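Local coordinates for protein putative SAM-dependent O-methyltranferase (PDB 4YMH) that probably transfers a methyl group from S-adenosylmethionine to an oxygen of its substrate, as a cation-dependent O-methyltransferase, at residues L170-F175 with D226-I231; R216-L221 with R232-A237. All coordinates share one frame; numbering follows the deposited sequence.

Contact 1. Residues L170-F175 with D226-I231; sequences LCDNVF and DGVTQI
The Phe-175 ring takes Gly-227 CA over the centre of one face, a CH-pi contact 3.6 Å from the centroid and 12° off the ring normal. Gly-227 has no side chain, which lets its CA lie close against the ring. The side chains of Asn-173 and Asp-226 cross at about a right angle, with amide and carboxylate planes 69° apart. Asn-173 ND2 lies 2.7 Å from Asp-226 OD2 in a nearly straight hydrogen bond, in the amide plane and on the anti lone pair. CG of Asp-226 is anti to its backbone N (chi1 -169°), which sets it against Asn-173. Arg-177 forms a salt bridge to the same OD2.

Beyond this corner the strands pair antiparallel. Cys-171 N gives a 2.9 Å bond to Thr-229 O, and Thr-229 N returns one to Cys-171 O. Past the strand end, Val-174 N bonds to Gly-227 O at 3.0 Å, coming from above the carbonyl plane. Phe-175 N bonds to Asp-226 O at 2.8 Å. Both methyls of Val-174 press on Thr-229 OG1, CG2 at 3.3 Å. On the other side of the sheet, Leu-170 CD2 rests on Gln-230 CG, the two side chains side by side.

A water links the loops, accepting from Asn-173 N and Asp-226 N. The contact joins strands 167-171 and 228-233 of the Rossmann-like methyltransferase sheet. The side chain of Asp-172 lies about 5 Å from the bound S-adenosyl-L-homocysteine. Asp-144, Asp-172 and Asn-173 probably correspond to the Asp/Asp/Asn metal site of relatives, though no metal is modelled here. The two donors on Asp-226 OD2, one of them cationic, would probably stabilise its negative charge.

Contact 2. Residues R216-L221 with R232-A237; sequences RIDVLL and RWKDGA
Arg-216 and Trp-233 lie side by side at the open end of the beta hairpin 217-222/228-233, at the edge of the Rossmann-like sheet in this chain. Arg-216 CB meets the indole rim at CZ3, 3.9 Å away. Its guanidinium reaches Asp-159 and Asp-214, while Trp-233 NE1 bonds to Leu-163 O. Arg-216 O accepts from Lys-234 N at 2.9 Å, and Ala-237 CB also packs on this oxygen. Ile-217 and Trp-233 form a non-hydrogen-bonded pair, and their side chains diverge. Asp-218 and Arg-232 form an antiparallel hydrogen-bonded pair: Asp-218 N donates to Arg-232 O and Arg-232 N to Asp-218 O. The Asp-218 carboxylate is split between two cations. Asp-218 OD2 makes a salt bridge to Arg-232 NH1 at 3.0 Å, with a weak hydrogen bond, and accepts from a water that Asp-235 N also holds. Arg-232 NH2 continues the network to Asp-235 OD1, at 2.7 Å and nearly in the guanidinium plane. Arg-62 of the second subunit is a weak, long ion partner of Asp-218. Asp-218 OD1 makes a salt bridge to Lys-234 NZ at 3.0 Å. The lysine bends at chi4 (-55°), and NZ also donates to Ile-217 O at 2.9 Å, from above the carbonyl plane.

From the N terminus, the chain first runs through 170-175 at the end of strand 167-171. Helix 194-212 and segment 216-221 follow before the chain returns at 226-231. Contact 1 closes this long loop, with 50 residues between its segments. Contact 2 closes the short hairpin loop from 216-221 to 232-237. The segments alternate, so the two contacts cross. Strand 228-233 serves both: one edge pairs with strand 167-171, the other with strand 217-222. The contacts meet at a probable hydrogen bond from Gln-230 N to Leu-220 O. Contact 1 ties the hairpin to the parallel strands; contact 2 holds its open end together. Both touch the second subunit.

Contact 1. Residues L170-F175 with D226-I231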
loop_
_atom_site.group_PDB
_atom_site.type_symbol
_atom_site.label_atom_id
_atom_site.label_comp_id
_atom_site.label_asym_id
_atom_site.label_seq_id
_atom_site.Cartn_x
_atom_site.Cartn_y
_atom_site.Cartn_z
ATOM N N LEU A 170 3.777 -10.235 1.797
ATOM C CA LEU A 170 3.890 -8.956 2.482
ATOM C C LEU A 170 4.840 -9.117 3.643
ATOM O O LEU A 170 4.577 -9.899 4.546
ATOM C CB LEU A 170 2.527 -8.487 2.983
ATOM C CG LEU A 170 1.468 -8.352 1.885
ATOM C CD1 LEU A 170 0.090 -8.133 2.477
ATOM C CD2 LEU A 170 1.846 -7.211 0.932
ATOM N N CYS A 171 5.938 -8.378 3.618
ATOM C CA CYS A 171 6.937 -8.446 4.690
ATOM C C CYS A 171 6.891 -7.171 5.523
ATOM O O CYS A 171 7.045 -6.070 4.991
ATOM C CB CYS A 171 8.333 -8.655 4.109
ATOM S SG CYS A 171 8.467 -10.050 2.950
ATOM N N ASP A 172 6.702 -7.335 6.833
ATOM C CA ASP A 172 6.468 -6.216 7.745
ATOM C C ASP A 172 7.746 -5.741 8.460
ATOM O O ASP A 172 8.698 -6.506 8.621
ATOM C CB ASP A 172 5.410 -6.629 8.770
ATOM C CG ASP A 172 4.670 -5.458 9.351
ATOM O OD1 ASP A 172 4.557 -4.430 8.657
ATOM O OD2 ASP A 172 4.194 -5.568 10.499
ATOM N N ASN A 173 7.748 -4.480 8.898
ATOM C CA ASN A 173 8.878 -3.893 9.627
ATOM C C ASN A 173 10.198 -3.866 8.880
ATOM O O ASN A 173 11.259 -3.872 9.507
ATOM C CB ASN A 173 9.110 -4.646 10.946
ATOM C CG ASN A 173 7.936 -4.544 11.879
ATOM O OD1 ASN A 173 7.264 -5.539 12.168
ATOM N ND2 ASN A 173 7.677 -3.337 12.364
ATOM N N VAL A 174 10.159 -3.815 7.553
ATOM C CA VAL A 174 11.404 -3.907 6.792
ATOM C C VAL A 174 12.326 -2.691 7.010
ATOM O O VAL A 174 13.546 -2.785 6.828
ATOM C CB VAL A 174 11.067 -4.140 5.289
ATOM C CG1 VAL A 174 12.320 -4.229 4.423
ATOM C CG2 VAL A 174 10.302 -5.446 5.172
ATOM N N PHE A 175 11.761 -1.561 7.426
ATOM C CA PHE A 175 12.575 -0.364 7.674
ATOM C C PHE A 175 13.357 -0.426 8.985
ATOM O O PHE A 175 14.291 0.346 9.175
ATOM C CB PHE A 175 11.703 0.893 7.717
ATOM C CG PHE A 175 11.255 1.384 6.361
ATOM C CD1 PHE A 175 11.802 0.872 5.191
ATOM C CD2 PHE A 175 10.298 2.376 6.267
ATOM C CE1 PHE A 175 11.392 1.350 3.950
ATOM C CE2 PHE A 175 9.876 2.849 5.024
ATOM C CZ PHE A 175 10.425 2.337 3.871
ATOM N N ASP A 226 5.986 0.490 9.080
ATOM C CA ASP A 226 7.418 0.375 9.389
ATOM C C ASP A 226 8.154 -0.230 8.183
ATOM O O ASP A 226 9.169 -0.904 8.321
ATOM C CB ASP A 226 7.622 -0.469 10.662
ATOM C CG ASP A 226 9.063 -0.422 11.198
ATOM O OD1 ASP A 226 9.800 0.554 10.928
ATOM O OD2 ASP A 226 9.449 -1.382 11.904
ATOM N N GLY A 227 7.626 0.029 6.986
ATOM C CA GLY A 227 8.210 -0.492 5.759
ATOM C C GLY A 227 7.583 -1.830 5.409
ATOM O O GLY A 227 7.671 -2.776 6.183
ATOM N N VAL A 228 6.949 -1.912 4.242
ATOM C CA VAL A 228 6.308 -3.161 3.838
ATOM C C VAL A 228 6.814 -3.591 2.474
ATOM O O VAL A 228 6.596 -2.896 1.486
ATOM C CB VAL A 228 4.781 -3.024 3.787
ATOM C CG1 VAL A 228 4.136 -4.324 3.264
ATOM C CG2 VAL A 228 4.236 -2.627 5.176
ATOM N N THR A 229 7.505 -4.721 2.418
ATOM C CA THR A 229 7.947 -5.229 1.134
ATOM C C THR A 229 6.873 -6.121 0.514
ATOM O O THR A 229 6.451 -7.103 1.112
ATOM C CB THR A 229 9.269 -6.005 1.243
ATOM O OG1 THR A 229 10.271 -5.155 1.837
ATOM C CG2 THR A 229 9.723 -6.419 -0.134
ATOM N N GLN A 230 6.422 -5.754 -0.685
ATOM C CA GLN A 230 5.488 -6.565 -1.472
ATOM C C GLN A 230 6.280 -7.393 -2.467
ATOM O O GLN A 230 7.127 -6.862 -3.195
ATOM C CB GLN A 230 4.478 -5.678 -2.230
ATOM C CG GLN A 230 3.659 -4.780 -1.313
ATOM C CD GLN A 230 2.623 -3.953 -2.049
ATOM O OE1 GLN A 230 2.565 -3.943 -3.278
ATOM N NE2 GLN A 230 1.785 -3.267 -1.292
ATOM N N ILE A 231 5.998 -8.685 -2.521
ATOM C CA ILE A 231 6.710 -9.575 -3.432
ATOM C C ILE A 231 5.699 -10.360 -4.256
ATOM O O ILE A 231 4.749 -10.915 -3.701
ATOM C CB ILE A 231 7.630 -10.556 -2.674
ATOM C CG1 ILE A 231 8.613 -9.798 -1.767
ATOM C CG2 ILE A 231 8.372 -11.449 -3.658
ATOM C CD1 ILE A 231 9.446 -10.721 -0.854
HETATM O O HOH W 1 5.688 -2.312 8.798
#

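Contact 2. Residues R216-L221 with R232-A237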
loop_
_atom_site.group_PDB
_atom_site.type_symbol
_atom_site.label_atom_id
_atom_site.label_comp_id
_atom_site.label_asym_id
_atom_site.label_seq_id
_atom_site.Cartn_x
_atom_site.Cartn_y
_atom_site.Cartn_z
ATOM N N ARG A 216 13.085 -14.400 -10.138
ATOM C CA ARG A 216 11.736 -14.970 -10.134
ATOM C C ARG A 216 10.656 -13.963 -9.734
ATOM O O ARG A 216 9.461 -14.191 -9.967
ATOM C CB ARG A 216 11.682 -16.185 -9.197
ATOM C CG ARG A 216 12.536 -17.354 -9.648
ATOM C CD ARG A 216 12.614 -18.425 -8.554
ATOM N NE ARG A 216 13.241 -17.906 -7.343
ATOM C CZ ARG A 216 13.556 -18.645 -6.282
ATOM N NH1 ARG A 216 13.302 -19.942 -6.275
ATOM N NH2 ARG A 216 14.136 -18.086 -5.230
ATOM N N ILE A 217 11.066 -12.839 -9.156
ATOM C CA ILE A 217 10.114 -11.977 -8.466
ATOM C C ILE A 217 10.161 -10.507 -8.852
ATOM O O ILE A 217 11.208 -9.989 -9.243
ATOM C CB ILE A 217 10.318 -12.062 -6.931
ATOM C CG1 ILE A 217 11.783 -11.797 -6.559
ATOM C CG2 ILE A 217 9.871 -13.417 -6.411
ATOM C CD1 ILE A 217 12.066 -11.779 -5.055
ATOM N N ASP A 218 9.010 -9.847 -8.723
ATOM C CA ASP A 218 8.913 -8.388 -8.721
ATOM C C ASP A 218 8.787 -7.914 -7.277
ATOM O O ASP A 218 8.053 -8.514 -6.475
ATOM C CB ASP A 218 7.707 -7.885 -9.534
ATOM C CG ASP A 218 7.912 -7.995 -11.038
ATOM O OD1 ASP A 218 9.078 -8.011 -11.499
ATOM O OD2 ASP A 218 6.890 -8.058 -11.758
ATOM N N VAL A 219 9.497 -6.833 -6.961
ATOM C CA VAL A 219 9.562 -6.310 -5.603
ATOM C C VAL A 219 9.151 -4.849 -5.522
ATOM O O VAL A 219 9.536 -4.024 -6.368
ATOM C CB VAL A 219 10.994 -6.439 -5.024
ATOM C CG1 VAL A 219 11.057 -5.883 -3.595
ATOM C CG2 VAL A 219 11.478 -7.889 -5.089
ATOM N N LEU A 220 8.366 -4.526 -4.500
ATOM C CA LEU A 220 8.076 -3.129 -4.201
ATOM C C LEU A 220 8.217 -2.900 -2.718
ATOM O O LEU A 220 7.454 -3.467 -1.929
ATOM C CB LEU A 220 6.666 -2.738 -4.634
ATOM C CG LEU A 220 6.290 -1.320 -4.213
ATOM C CD1 LEU A 220 7.168 -0.325 -4.999
ATOM C CD2 LEU A 220 4.803 -1.053 -4.470
ATOM N N LEU A 221 9.183 -2.072 -2.344
ATOM C CA LEU A 221 9.366 -1.697 -0.951
ATOM C C LEU A 221 8.556 -0.442 -0.699
ATOM O O LEU A 221 8.955 0.661 -1.062
ATOM C CB LEU A 221 10.851 -1.491 -0.623
ATOM C CG LEU A 221 11.175 -1.085 0.824
ATOM C CD1 LEU A 221 10.346 -1.843 1.858
ATOM C CD2 LEU A 221 12.695 -1.238 1.118
ATOM N N ARG A 232 5.891 -10.404 -5.572
ATOM C CA ARG A 232 5.038 -11.257 -6.408
ATOM C C ARG A 232 5.907 -12.025 -7.383
ATOM O O ARG A 232 7.047 -11.649 -7.623
ATOM C CB ARG A 232 3.988 -10.428 -7.173
ATOM C CG ARG A 232 4.577 -9.480 -8.207
ATOM C CD ARG A 232 3.513 -8.675 -8.985
ATOM N NE ARG A 232 2.729 -9.517 -9.893
ATOM C CZ ARG A 232 3.016 -9.723 -11.179
ATOM N NH1 ARG A 232 4.076 -9.142 -11.743
ATOM N NH2 ARG A 232 2.243 -10.516 -11.909
ATOM N N TRP A 233 5.389 -13.103 -7.953
ATOM C CA TRP A 233 6.077 -13.714 -9.083
ATOM C C TRP A 233 6.082 -12.727 -10.245
ATOM O O TRP A 233 5.059 -12.078 -10.506
ATOM C CB TRP A 233 5.388 -15.003 -9.538
ATOM C CG TRP A 233 5.325 -16.123 -8.542
ATOM C CD1 TRP A 233 4.219 -16.549 -7.860
ATOM C CD2 TRP A 233 6.395 -16.994 -8.153
ATOM N NE1 TRP A 233 4.538 -17.621 -7.065
ATOM C CE2 TRP A 233 5.866 -17.913 -7.221
ATOM C CE3 TRP A 233 7.750 -17.082 -8.496
ATOM C CZ2 TRP A 233 6.643 -18.912 -6.631
ATOM C CZ3 TRP A 233 8.526 -18.080 -7.902
ATOM C CH2 TRP A 233 7.967 -18.977 -6.986
ATOM N N LYS A 234 7.210 -12.625 -10.954
ATOM C CA LYS A 234 7.209 -11.976 -12.270
ATOM C C LYS A 234 6.192 -12.660 -13.167
ATOM O O LYS A 234 5.984 -13.867 -13.038
ATOM C CB LYS A 234 8.578 -12.045 -12.942
ATOM C CG LYS A 234 9.645 -11.172 -12.341
ATOM C CD LYS A 234 10.797 -11.021 -13.351
ATOM C CE LYS A 234 12.063 -10.473 -12.686
ATOM N NZ LYS A 234 11.814 -9.190 -11.980
ATOM N N ASP A 235 5.576 -11.909 -14.084
ATOM C CA ASP A 235 4.588 -12.499 -14.990
ATOM C C ASP A 235 5.108 -13.800 -15.605
ATOM O O ASP A 235 4.423 -14.828 -15.600
ATOM C CB ASP A 235 4.210 -11.520 -16.113
ATOM C CG ASP A 235 3.307 -10.386 -15.637
ATOM O OD1 ASP A 235 2.709 -10.508 -14.545
ATOM O OD2 ASP A 235 3.189 -9.375 -16.370
ATOM N N GLY A 236 6.333 -13.759 -16.113
ATOM C CA GLY A 236 6.907 -14.919 -16.781
ATOM C C GLY A 236 7.354 -16.053 -15.868
ATOM O O GLY A 236 7.568 -17.173 -16.336
ATOM N N ALA A 237 7.493 -15.769 -14.572
ATOM C CA ALA A 237 8.004 -16.744 -13.608
ATOM C C ALA A 237 6.890 -17.574 -12.971
ATOM O O ALA A 237 7.158 -18.548 -12.254
ATOM C CB ALA A 237 8.812 -16.034 -12.517
HETATM O O HOH W 2 6.146 -9.176 -14.083
#